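Local coordinates for spike protein S1 (PDB 5GYQ), which probably attaches the bat coronavirus HKU9 virion to its host cell, this piece being the putative receptor-binding domain of the spike, at residues 37-51 with 96-108. Numbering follows the deposited sequence.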
loop_
_atom_site.group_PDB
_atom_site.type_symbol
_atom_site.label_atom_id
_atom_site.label_comp_id
_atom_site.label_asym_id
_atom_site.label_seq_id
_atom_site.Cartn_x
_atom_site.Cartn_y
_atom_site.Cartn_z
ATOM N N VAL A 37 -4.502 -10.358 0.285
ATOM C CA VAL A 37 -4.144 -9.033 0.774
ATOM C C VAL A 37 -5.048 -8.573 1.913
ATOM O O VAL A 37 -4.902 -7.457 2.412
ATOM C CB VAL A 37 -4.192 -7.986 -0.354
ATOM C CG1 VAL A 37 -3.207 -8.353 -1.451
ATOM C CG2 VAL A 37 -5.599 -7.873 -0.912
ATOM N N VAL A 38 -5.980 -9.428 2.323
ATOM C CA VAL A 38 -6.865 -9.097 3.435
ATOM C C VAL A 38 -6.827 -10.160 4.536
ATOM O O VAL A 38 -6.100 -10.019 5.518
ATOM C CB VAL A 38 -8.327 -8.908 2.965
ATOM C CG1 VAL A 38 -9.200 -8.439 4.124
ATOM C CG2 VAL A 38 -8.397 -7.911 1.816
ATOM N N ASP A 39 -7.601 -11.228 4.361
ATOM C CA ASP A 39 -7.803 -12.219 5.415
ATOM C C ASP A 39 -6.531 -12.960 5.824
ATOM O O ASP A 39 -6.243 -13.098 7.014
ATOM C CB ASP A 39 -8.862 -13.233 4.981
ATOM C CG ASP A 39 -10.202 -12.585 4.701
ATOM O OD1 ASP A 39 -11.023 -12.492 5.640
ATOM O OD2 ASP A 39 -10.435 -12.167 3.546
ATOM N N SER A 40 -5.776 -13.436 4.838
ATOM C CA SER A 40 -4.592 -14.251 5.102
ATOM C C SER A 40 -3.509 -13.491 5.865
ATOM O O SER A 40 -2.737 -14.088 6.614
ATOM C CB SER A 40 -4.018 -14.790 3.794
ATOM O OG SER A 40 -4.915 -15.705 3.188
ATOM N N LEU A 41 -3.453 -12.177 5.670
ATOM C CA LEU A 41 -2.470 -11.344 6.356
ATOM C C LEU A 41 -2.779 -11.222 7.845
ATOM O O LEU A 41 -3.944 -11.133 8.235
ATOM C CB LEU A 41 -2.414 -9.954 5.722
ATOM C CG LEU A 41 -1.870 -9.879 4.297
ATOM C CD1 LEU A 41 -1.940 -8.454 3.776
ATOM C CD2 LEU A 41 -0.443 -10.394 4.253
ATOM N N PRO A 42 -1.730 -11.223 8.681
ATOM C CA PRO A 42 -1.869 -11.008 10.127
ATOM C C PRO A 42 -2.154 -9.541 10.435
ATOM O O PRO A 42 -1.226 -8.761 10.641
ATOM C CB PRO A 42 -0.508 -11.437 10.678
ATOM C CG PRO A 42 0.437 -11.211 9.550
ATOM C CD PRO A 42 -0.336 -11.495 8.291
ATOM N N THR A 43 -3.433 -9.184 10.472
ATOM C CA THR A 43 -3.849 -7.787 10.531
ATOM C C THR A 43 -3.432 -7.062 11.810
ATOM O O THR A 43 -3.670 -7.537 12.921
ATOM C CB THR A 43 -5.377 -7.668 10.379
ATOM O OG1 THR A 43 -5.773 -8.215 9.114
ATOM C CG2 THR A 43 -5.813 -6.213 10.454
ATOM N N HIS A 44 -2.799 -5.906 11.629
ATOM C CA HIS A 44 -2.462 -5.011 12.729
ATOM C C HIS A 44 -3.494 -3.897 12.820
ATOM O O HIS A 44 -3.881 -3.485 13.912
ATOM C CB HIS A 44 -1.059 -4.432 12.536
ATOM C CG HIS A 44 -0.779 -3.219 13.368
ATOM N ND1 HIS A 44 -0.331 -3.294 14.669
ATOM C CD2 HIS A 44 -0.877 -1.900 13.078
ATOM C CE1 HIS A 44 -0.166 -2.071 15.145
ATOM N NE2 HIS A 44 -0.492 -1.209 14.201
ATOM N N GLN A 45 -3.938 -3.418 11.661
ATOM C CA GLN A 45 -4.955 -2.375 11.592
ATOM C C GLN A 45 -5.532 -2.278 10.182
ATOM O O GLN A 45 -4.794 -2.091 9.218
ATOM C CB GLN A 45 -4.373 -1.022 12.016
ATOM C CG GLN A 45 -5.146 -0.322 13.126
ATOM C CD GLN A 45 -4.521 -0.525 14.496
ATOM O OE1 GLN A 45 -3.327 -0.810 14.612
ATOM N NE2 GLN A 45 -5.327 -0.378 15.542
ATOM N N LEU A 46 -6.849 -2.406 10.061
ATOM C CA LEU A 46 -7.508 -2.302 8.761
ATOM C C LEU A 46 -8.530 -1.171 8.762
ATOM O O LEU A 46 -9.536 -1.234 9.466
ATOM C CB LEU A 46 -8.180 -3.625 8.388
ATOM C CG LEU A 46 -9.011 -3.670 7.102
ATOM C CD1 LEU A 46 -8.162 -3.380 5.873
ATOM C CD2 LEU A 46 -9.702 -5.016 6.967
ATOM N N GLN A 47 -8.266 -0.137 7.968
ATOM C CA GLN A 47 -9.130 1.036 7.944
ATOM C C GLN A 47 -9.670 1.299 6.546
ATOM O O GLN A 47 -8.903 1.470 5.607
ATOM C CB GLN A 47 -8.372 2.263 8.448
ATOM C CG GLN A 47 -9.238 3.490 8.626
ATOM C CD GLN A 47 -10.118 3.401 9.853
ATOM O OE1 GLN A 47 -9.637 3.145 10.958
ATOM N NE2 GLN A 47 -11.418 3.604 9.666
ATOM N N CYS A 48 -10.989 1.352 6.408
ATOM C CA CYS A 48 -11.586 1.529 5.090
ATOM C C CYS A 48 -12.346 2.847 4.940
ATOM O O CYS A 48 -12.918 3.364 5.897
ATOM C CB CYS A 48 -12.515 0.359 4.774
ATOM S SG CYS A 48 -11.679 -1.219 4.506
ATOM N N TYR A 49 -12.346 3.369 3.718
ATOM C CA TYR A 49 -13.008 4.621 3.378
ATOM C C TYR A 49 -13.864 4.445 2.128
ATOM O O TYR A 49 -13.342 4.160 1.044
ATOM C CB TYR A 49 -11.979 5.731 3.150
ATOM C CG TYR A 49 -10.913 5.815 4.217
ATOM C CD1 TYR A 49 -11.088 6.612 5.342
ATOM C CD2 TYR A 49 -9.726 5.102 4.097
ATOM C CE1 TYR A 49 -10.114 6.692 6.320
ATOM C CE2 TYR A 49 -8.748 5.175 5.069
ATOM C CZ TYR A 49 -8.947 5.972 6.177
ATOM O OH TYR A 49 -7.973 6.044 7.146
ATOM N N GLY A 50 -15.175 4.616 2.280
ATOM C CA GLY A 50 -16.100 4.497 1.167
ATOM C C GLY A 50 -16.671 3.098 1.038
ATOM O O GLY A 50 -17.472 2.818 0.147
ATOM N N VAL A 51 -16.254 2.219 1.942
ATOM C CA VAL A 51 -16.678 0.825 1.935
ATOM C C VAL A 51 -16.368 0.242 3.310
ATOM O O VAL A 51 -15.437 0.689 3.969
ATOM C CB VAL A 51 -15.968 0.021 0.813
ATOM C CG1 VAL A 51 -14.455 0.092 0.973
ATOM C CG2 VAL A 51 -16.442 -1.428 0.781
ATOM N N ASP A 96 -6.350 12.448 -3.299
ATOM C CA ASP A 96 -7.523 13.190 -2.852
ATOM C C ASP A 96 -8.767 12.319 -2.984
ATOM O O ASP A 96 -8.887 11.550 -3.936
ATOM C CB ASP A 96 -7.687 14.480 -3.656
ATOM C CG ASP A 96 -6.472 15.385 -3.560
ATOM O OD1 ASP A 96 -5.977 15.830 -4.617
ATOM O OD2 ASP A 96 -6.016 15.654 -2.426
ATOM N N ASN A 97 -9.681 12.442 -2.024
ATOM C CA ASN A 97 -10.909 11.648 -1.994
ATOM C C ASN A 97 -10.641 10.153 -2.146
ATOM O O ASN A 97 -11.170 9.502 -3.049
ATOM C CB ASN A 97 -11.877 12.121 -3.080
ATOM C CG ASN A 97 -12.553 13.427 -2.720
ATOM O OD1 ASN A 97 -12.776 13.721 -1.543
ATOM N ND2 ASN A 97 -12.883 14.222 -3.731
ATOM N N PHE A 98 -9.814 9.622 -1.253
ATOM C CA PHE A 98 -9.411 8.226 -1.311
ATOM C C PHE A 98 -10.588 7.292 -1.060
ATOM O O PHE A 98 -11.265 7.387 -0.037
ATOM C CB PHE A 98 -8.296 7.955 -0.298
ATOM C CG PHE A 98 -7.850 6.521 -0.254
ATOM C CD1 PHE A 98 -7.239 5.938 -1.350
ATOM C CD2 PHE A 98 -8.032 5.761 0.890
ATOM C CE1 PHE A 98 -6.825 4.618 -1.310
ATOM C CE2 PHE A 98 -7.620 4.442 0.936
ATOM C CZ PHE A 98 -7.017 3.872 -0.167
ATOM N N TYR A 99 -10.832 6.404 -2.017
ATOM C CA TYR A 99 -11.826 5.347 -1.875
ATOM C C TYR A 99 -11.096 4.013 -1.870
ATOM O O TYR A 99 -10.473 3.637 -2.863
ATOM C CB TYR A 99 -12.859 5.418 -3.006
ATOM C CG TYR A 99 -13.782 4.219 -3.117
ATOM C CD1 TYR A 99 -14.372 3.658 -1.993
ATOM C CD2 TYR A 99 -14.088 3.671 -4.357
ATOM C CE1 TYR A 99 -15.223 2.567 -2.099
ATOM C CE2 TYR A 99 -14.939 2.584 -4.475
ATOM C CZ TYR A 99 -15.504 2.037 -3.343
ATOM O OH TYR A 99 -16.349 0.956 -3.455
ATOM N N GLY A 100 -11.150 3.312 -0.743
ATOM C CA GLY A 100 -10.414 2.068 -0.612
ATOM C C GLY A 100 -10.002 1.759 0.812
ATOM O O GLY A 100 -10.674 2.171 1.746
ATOM N N CYS A 101 -8.898 1.037 0.988
ATOM C CA CYS A 101 -8.506 0.600 2.329
ATOM C C CYS A 101 -7.008 0.656 2.618
ATOM O O CYS A 101 -6.176 0.439 1.740
ATOM C CB CYS A 101 -9.001 -0.828 2.575
ATOM S SG CYS A 101 -10.797 -0.964 2.694
ATOM N N LEU A 102 -6.690 0.949 3.874
ATOM C CA LEU A 102 -5.335 0.879 4.397
ATOM C C LEU A 102 -5.212 -0.359 5.269
ATOM O O LEU A 102 -5.872 -0.464 6.309
ATOM C CB LEU A 102 -4.990 2.126 5.209
ATOM C CG LEU A 102 -5.183 3.481 4.537
ATOM C CD1 LEU A 102 -4.861 4.596 5.517
ATOM C CD2 LEU A 102 -4.315 3.587 3.297
ATOM N N HIS A 103 -4.376 -1.296 4.843
ATOM C CA HIS A 103 -4.209 -2.538 5.580
ATOM C C HIS A 103 -2.785 -2.695 6.098
ATOM O O HIS A 103 -1.865 -3.018 5.347
ATOM C CB HIS A 103 -4.581 -3.732 4.702
ATOM C CG HIS A 103 -4.727 -5.016 5.459
ATOM N ND1 HIS A 103 -5.129 -6.190 4.863
ATOM C CD2 HIS A 103 -4.529 -5.303 6.768
ATOM C CE1 HIS A 103 -5.170 -7.150 5.772
ATOM N NE2 HIS A 103 -4.810 -6.638 6.934
ATOM N N ALA A 104 -2.618 -2.465 7.395
ATOM C CA ALA A 104 -1.338 -2.662 8.053
ATOM C C ALA A 104 -1.311 -4.019 8.744
ATOM O O ALA A 104 -2.238 -4.374 9.478
ATOM C CB ALA A 104 -1.071 -1.551 9.046
ATOM N N PHE A 105 -0.246 -4.773 8.498
ATOM C CA PHE A 105 -0.123 -6.128 9.021
ATOM C C PHE A 105 1.255 -6.359 9.632
ATOM O O PHE A 105 2.215 -5.659 9.305
ATOM C CB PHE A 105 -0.397 -7.154 7.917
ATOM C CG PHE A 105 0.465 -6.982 6.693
ATOM C CD1 PHE A 105 1.644 -7.695 6.553
ATOM C CD2 PHE A 105 0.089 -6.117 5.678
ATOM C CE1 PHE A 105 2.435 -7.544 5.426
ATOM C CE2 PHE A 105 0.877 -5.961 4.552
ATOM C CZ PHE A 105 2.051 -6.677 4.428
ATOM N N TYR A 106 1.346 -7.349 10.515
ATOM C CA TYR A 106 2.575 -7.613 11.258
ATOM C C TYR A 106 3.678 -8.229 10.403
ATOM O O TYR A 106 3.432 -9.126 9.598
ATOM C CB TYR A 106 2.280 -8.523 12.458
ATOM C CG TYR A 106 1.491 -7.839 13.552
ATOM C CD1 TYR A 106 2.129 -7.081 14.527
ATOM C CD2 TYR A 106 0.109 -7.941 13.605
ATOM C CE1 TYR A 106 1.412 -6.448 15.527
ATOM C CE2 TYR A 106 -0.618 -7.313 14.602
ATOM C CZ TYR A 106 0.039 -6.566 15.559
ATOM O OH TYR A 106 -0.680 -5.939 16.550
ATOM N N LEU A 107 4.895 -7.727 10.587
ATOM C CA LEU A 107 6.082 -8.278 9.943
ATOM C C LEU A 107 7.031 -8.851 10.985
ATOM O O LEU A 107 7.917 -9.643 10.659
ATOM C CB LEU A 107 6.807 -7.210 9.121
ATOM C CG LEU A 107 6.246 -6.850 7.748
ATOM C CD1 LEU A 107 7.044 -5.711 7.146
ATOM C CD2 LEU A 107 6.273 -8.063 6.834
ATOM N N ASN A 108 6.835 -8.432 12.235
ATOM C CA ASN A 108 7.691 -8.832 13.349
ATOM C C ASN A 108 9.157 -8.545 13.052
ATOM O O ASN A 108 10.026 -9.384 13.284
ATOM C CB ASN A 108 7.500 -10.315 13.672
ATOM C CG ASN A 108 6.042 -10.724 13.682
ATOM O OD1 ASN A 108 5.663 -11.724 13.073
ATOM N ND2 ASN A 108 5.212 -9.946 14.369
HETATM O O HOH W 1 -3.880 -4.937 16.322
#
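H103 is gripped at both ring nitrogens by the loop and strand that run past it. Its ND1 donates to V37 O at 2.8 Å, bent to 139° at the hydrogen, while NE2 shares a 2.9 Å hydrogen bond with T43 OG1. With CG anti to the backbone N (chi1 -167°), the imidazole swings across to the loop 37-41, and L46 CD1 makes an off-centre CH-pi contact with the ring. Next to it, L41 CD1 lies over one face of the F105 ring, 3.6 Å from F105 CD2. Strand 45-49 edges the five-stranded antiparallel sheet of the S1 C-terminal domain; strand 100-108 separates it from 146-157. Ladder bonds link Q45 with A104, Q47 with L102 and Y49 with G100, and the C48-C101 disulfide spans a non-hydrogen-bonded pair. A classic bulge lets H44 N and Q45 N both donate to A104 O. On the face carrying Q47 and L102, Y49 CD2 packs 3.7 Å from F98 CD2 at the F98 ring edge. The end at P42, T43 and Y106 is more exposed to solvent: Y106 N still donates to P42 O at 2.9 Å, and H44 turns its imidazole edge toward the phenol face, planes at 84°, but H44 ND1 donates only a weak bond to Y106 OH, 3.3 Å. With two hydrogen bonds fixing its rotation, buried H103 ties the incoming loop to the sheet, and the disulfide locks the edge strand's register covalently.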